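Local coordinates for protein ElaA (Escherichia coli, PDB 5Z6N), which probably acts as an N-acetyltransferase of the GNAT superfamily, moving an acetyl group from acetyl coenzyme A to an amine, at residues B[2-7]-B[93-98]. Sequence-based numbering, arbitrary orientation.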
ATOM      1  N   ILE B   2     -23.090   0.666  -9.359  1.00 47.10           N
ATOM      2  CA  ILE B   2     -21.966   0.345  -8.487  1.00 42.46           C
ATOM      3  C   ILE B   2     -22.452  -0.565  -7.369  1.00 33.73           C
ATOM      4  O   ILE B   2     -23.422  -0.243  -6.670  1.00 26.90           O
ATOM      5  CB  ILE B   2     -21.337   1.630  -7.921  1.00 37.07           C
ATOM      6  CG1 ILE B   2     -20.728   2.475  -9.044  1.00 32.30           C
ATOM      7  CG2 ILE B   2     -20.308   1.303  -6.836  1.00 29.47           C
ATOM      8  CD1 ILE B   2     -20.928   3.966  -8.857  1.00 26.98           C
ATOM      9  N   GLU B   3     -21.788  -1.705  -7.200  1.00 35.65           N
ATOM     10  CA  GLU B   3     -22.058  -2.582  -6.070  1.00 35.66           C
ATOM     11  C   GLU B   3     -21.203  -2.134  -4.892  1.00 34.13           C
ATOM     12  O   GLU B   3     -20.026  -1.800  -5.060  1.00 28.23           O
ATOM     13  CB  GLU B   3     -21.783  -4.048  -6.418  1.00 38.58           C
ATOM     14  CG  GLU B   3     -20.313  -4.451  -6.454  1.00 39.66           C
ATOM     15  CD  GLU B   3     -20.115  -5.958  -6.501  1.00 40.46           C
ATOM     16  OE1 GLU B   3     -19.304  -6.425  -7.329  1.00 38.82           O
ATOM     17  OE2 GLU B   3     -20.768  -6.674  -5.711  1.00 41.44           O
ATOM     18  N   TRP B   4     -21.807  -2.094  -3.712  1.00 38.53           N
ATOM     19  CA  TRP B   4     -21.114  -1.692  -2.501  1.00 36.68           C
ATOM     20  C   TRP B   4     -20.918  -2.895  -1.590  1.00 35.17           C
ATOM     21  O   TRP B   4     -21.767  -3.790  -1.517  1.00 33.57           O
ATOM     22  CB  TRP B   4     -21.878  -0.590  -1.762  1.00 30.19           C
ATOM     23  CG  TRP B   4     -21.990   0.679  -2.549  1.00 25.05           C
ATOM     24  CD1 TRP B   4     -22.966   0.998  -3.445  1.00 25.82           C
ATOM     25  CD2 TRP B   4     -21.097   1.802  -2.509  1.00 24.22           C
ATOM     26  NE1 TRP B   4     -22.736   2.247  -3.969  1.00 25.82           N
ATOM     27  CE2 TRP B   4     -21.595   2.762  -3.412  1.00 25.19           C
ATOM     28  CE3 TRP B   4     -19.922   2.086  -1.806  1.00 26.37           C
ATOM     29  CZ2 TRP B   4     -20.961   3.984  -3.629  1.00 20.81           C
ATOM     30  CZ3 TRP B   4     -19.293   3.303  -2.024  1.00 15.10           C
ATOM     31  CH2 TRP B   4     -19.814   4.233  -2.928  1.00 17.90           C
ATOM     32  N   GLN B   5     -19.775  -2.916  -0.911  1.00 33.00           N
ATOM     33  CA  GLN B   5     -19.460  -3.951   0.062  1.00 34.57           C
ATOM     34  C   GLN B   5     -19.052  -3.287   1.367  1.00 35.16           C
ATOM     35  O   GLN B   5     -18.192  -2.402   1.374  1.00 34.65           O
ATOM     36  CB  GLN B   5     -18.345  -4.873  -0.448  1.00 32.40           C
ATOM     37  CG  GLN B   5     -18.578  -5.420  -1.846  1.00 27.49           C
ATOM     38  CD  GLN B   5     -17.572  -6.492  -2.217  1.00 28.64           C
ATOM     39  OE1 GLN B   5     -16.372  -6.307  -2.053  1.00 32.31           O
ATOM     40  NE2 GLN B   5     -18.056  -7.620  -2.715  1.00 30.03           N
ATOM     41  N   ASP B   6     -19.687  -3.702   2.460  1.00 34.19           N
ATOM     42  CA  ASP B   6     -19.423  -3.187   3.799  1.00 27.79           C
ATOM     43  C   ASP B   6     -18.683  -4.297   4.539  1.00 30.29           C
ATOM     44  O   ASP B   6     -19.281  -5.151   5.189  1.00 33.85           O
ATOM     45  CB  ASP B   6     -20.749  -2.768   4.498  1.00 23.47           C
ATOM     46  CG  ASP B   6     -20.571  -2.471   5.979  1.00 31.83           C
ATOM     47  OD1 ASP B   6     -19.425  -2.245   6.419  1.00 30.92           O
ATOM     48  OD2 ASP B   6     -21.591  -2.417   6.699  1.00 42.73           O
ATOM     49  N   LEU B   7     -17.361  -4.268   4.439  1.00 33.77           N
ATOM     50  CA  LEU B   7     -16.525  -5.378   4.877  1.00 28.37           C
ATOM     51  C   LEU B   7     -15.910  -5.070   6.233  1.00 26.31           C
ATOM     52  O   LEU B   7     -15.195  -4.073   6.380  1.00 27.56           O
ATOM     53  CB  LEU B   7     -15.422  -5.645   3.854  1.00 21.51           C
ATOM     54  CG  LEU B   7     -15.845  -5.976   2.420  1.00 24.58           C
ATOM     55  CD1 LEU B   7     -14.733  -6.687   1.703  1.00 25.74           C
ATOM     56  CD2 LEU B   7     -17.117  -6.812   2.373  1.00 26.76           C
ATOM     57  N   GLN B  93     -21.523  11.365  -2.711  1.00 42.28           N
ATOM     58  CA  GLN B  93     -22.685  11.423  -1.832  1.00 49.88           C
ATOM     59  C   GLN B  93     -23.208  10.029  -1.506  1.00 52.44           C
ATOM     60  O   GLN B  93     -23.739   9.806  -0.412  1.00 54.25           O
ATOM     61  CB  GLN B  93     -23.775  12.284  -2.480  1.00 55.01           C
ATOM     62  CG  GLN B  93     -25.165  12.144  -1.882  1.00 61.43           C
ATOM     63  CD  GLN B  93     -26.003  11.105  -2.601  1.00 67.56           C
ATOM     64  OE1 GLN B  93     -26.090  11.106  -3.830  1.00 72.27           O
ATOM     65  NE2 GLN B  93     -26.622  10.210  -1.839  1.00 66.00           N
ATOM     66  N   GLN B  94     -23.055   9.078  -2.431  1.00 51.00           N
ATOM     67  CA  GLN B  94     -23.497   7.713  -2.162  1.00 42.10           C
ATOM     68  C   GLN B  94     -22.552   7.005  -1.195  1.00 32.81           C
ATOM     69  O   GLN B  94     -23.002   6.294  -0.289  1.00 30.68           O
ATOM     70  CB  GLN B  94     -23.618   6.935  -3.471  1.00 33.35           C
ATOM     71  CG  GLN B  94     -24.897   7.218  -4.237  1.00 31.14           C
ATOM     72  CD  GLN B  94     -24.764   6.911  -5.715  1.00 41.53           C
ATOM     73  OE1 GLN B  94     -25.258   7.653  -6.563  1.00 45.58           O
ATOM     74  NE2 GLN B  94     -24.083   5.817  -6.030  1.00 44.72           N
ATOM     75  N   LEU B  95     -21.243   7.192  -1.370  1.00 25.09           N
ATOM     76  CA  LEU B  95     -20.276   6.578  -0.463  1.00 29.74           C
ATOM     77  C   LEU B  95     -20.482   7.059   0.966  1.00 27.65           C
ATOM     78  O   LEU B  95     -20.478   6.262   1.913  1.00 29.36           O
ATOM     79  CB  LEU B  95     -18.853   6.887  -0.936  1.00 27.45           C
ATOM     80  CG  LEU B  95     -17.711   6.706   0.066  1.00 22.68           C
ATOM     81  CD1 LEU B  95     -17.596   5.261   0.517  1.00 21.19           C
ATOM     82  CD2 LEU B  95     -16.403   7.196  -0.520  1.00 13.87           C
ATOM     83  N   MET B  96     -20.667   8.367   1.139  1.00 30.01           N
ATOM     84  CA  MET B  96     -20.783   8.942   2.474  1.00 28.12           C
ATOM     85  C   MET B  96     -22.017   8.418   3.201  1.00 33.01           C
ATOM     86  O   MET B  96     -21.928   7.947   4.340  1.00 35.32           O
ATOM     87  CB  MET B  96     -20.823  10.466   2.372  1.00 24.97           C
ATOM     88  CG  MET B  96     -19.505  11.083   1.963  1.00 32.81           C
ATOM     89  SD  MET B  96     -18.250  10.770   3.215  1.00 42.70           S
ATOM     90  CE  MET B  96     -19.023  11.544   4.636  1.00 45.84           C
ATOM     91  N   SER B  97     -23.178   8.486   2.549  1.00 36.42           N
ATOM     92  CA  SER B  97     -24.424   8.103   3.207  1.00 37.32           C
ATOM     93  C   SER B  97     -24.457   6.617   3.548  1.00 39.41           C
ATOM     94  O   SER B  97     -25.043   6.232   4.567  1.00 37.37           O
ATOM     95  CB  SER B  97     -25.613   8.477   2.323  1.00 34.09           C
ATOM     96  OG  SER B  97     -25.407   8.034   0.994  1.00 31.84           O
ATOM     97  N   LYS B  98     -23.846   5.769   2.718  1.00 41.71           N
ATOM     98  CA  LYS B  98     -23.787   4.350   3.049  1.00 39.35           C
ATOM     99  C   LYS B  98     -22.793   4.081   4.171  1.00 34.31           C
ATOM    100  O   LYS B  98     -22.978   3.137   4.948  1.00 33.16           O
ATOM    101  CB  LYS B  98     -23.437   3.536   1.804  1.00 40.76           C
ATOM    102  CG  LYS B  98     -24.464   3.675   0.694  1.00 47.04           C
ATOM    103  CD  LYS B  98     -24.233   2.669  -0.420  1.00 48.66           C
ATOM    104  CE  LYS B  98     -25.420   2.631  -1.377  1.00 46.23           C
ATOM    105  NZ  LYS B  98     -25.566   3.888  -2.167  1.00 37.61           N
TER
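The indole of Trp-4 lies between Lys-98 on one face and Ile-2 on the opposite face. The Lys-98 chain crosses the ring at about a right angle. Lys-98 CD sits over the five-membered ring of Trp-4, 3.6 Å from the centroid and 9° off the normal, a CH-pi contact. Beyond it, Lys-98 CE comes to 3.6 Å from Trp-4 CD1. The bend at the last torsion (chi4 68°) keeps Lys-98 NZ about as high above the ring plane as CD, but displaced to the NE1 side, in an off-centre cation-pi contact 4.2 Å from the centroid of the Trp-4 five-membered ring. On the other face, CG2 of Ile-2, from the same segment, rests toward the rim, 3.8 Å above the Trp-4 ring plane.

The six-membered ring meets the helix backbone obliquely. Trp-4 CH2 reaches Leu-95 CA at 3.4 Å, and Trp-4 CZ3 meets Leu-95 CD1 at 3.6 Å. Gln-94 adds its CB beside Trp-4 CZ2 at 4.0 Å, with its amide plane steeply inclined to the indole. An alanine in place of Trp-4 would lose the whole indole, and is likely to open a gap beside Leu-95 and deprive the Lys-98 ammonium of its aromatic partner.

Trp-4 also touches Ile-51 and Ala-61 on the next two strands, and Leu-95 packs on Ala-63. Through Trp-4, strand 3-8, at the edge of the sheet within this chain, touches helix 91-106, which lies over one face of the sheet. This helix follows strand 75-82 in the GNAT fold; as in other GNAT enzymes, its start and the loop before it probably bind the acetyl-CoA pyrophosphate.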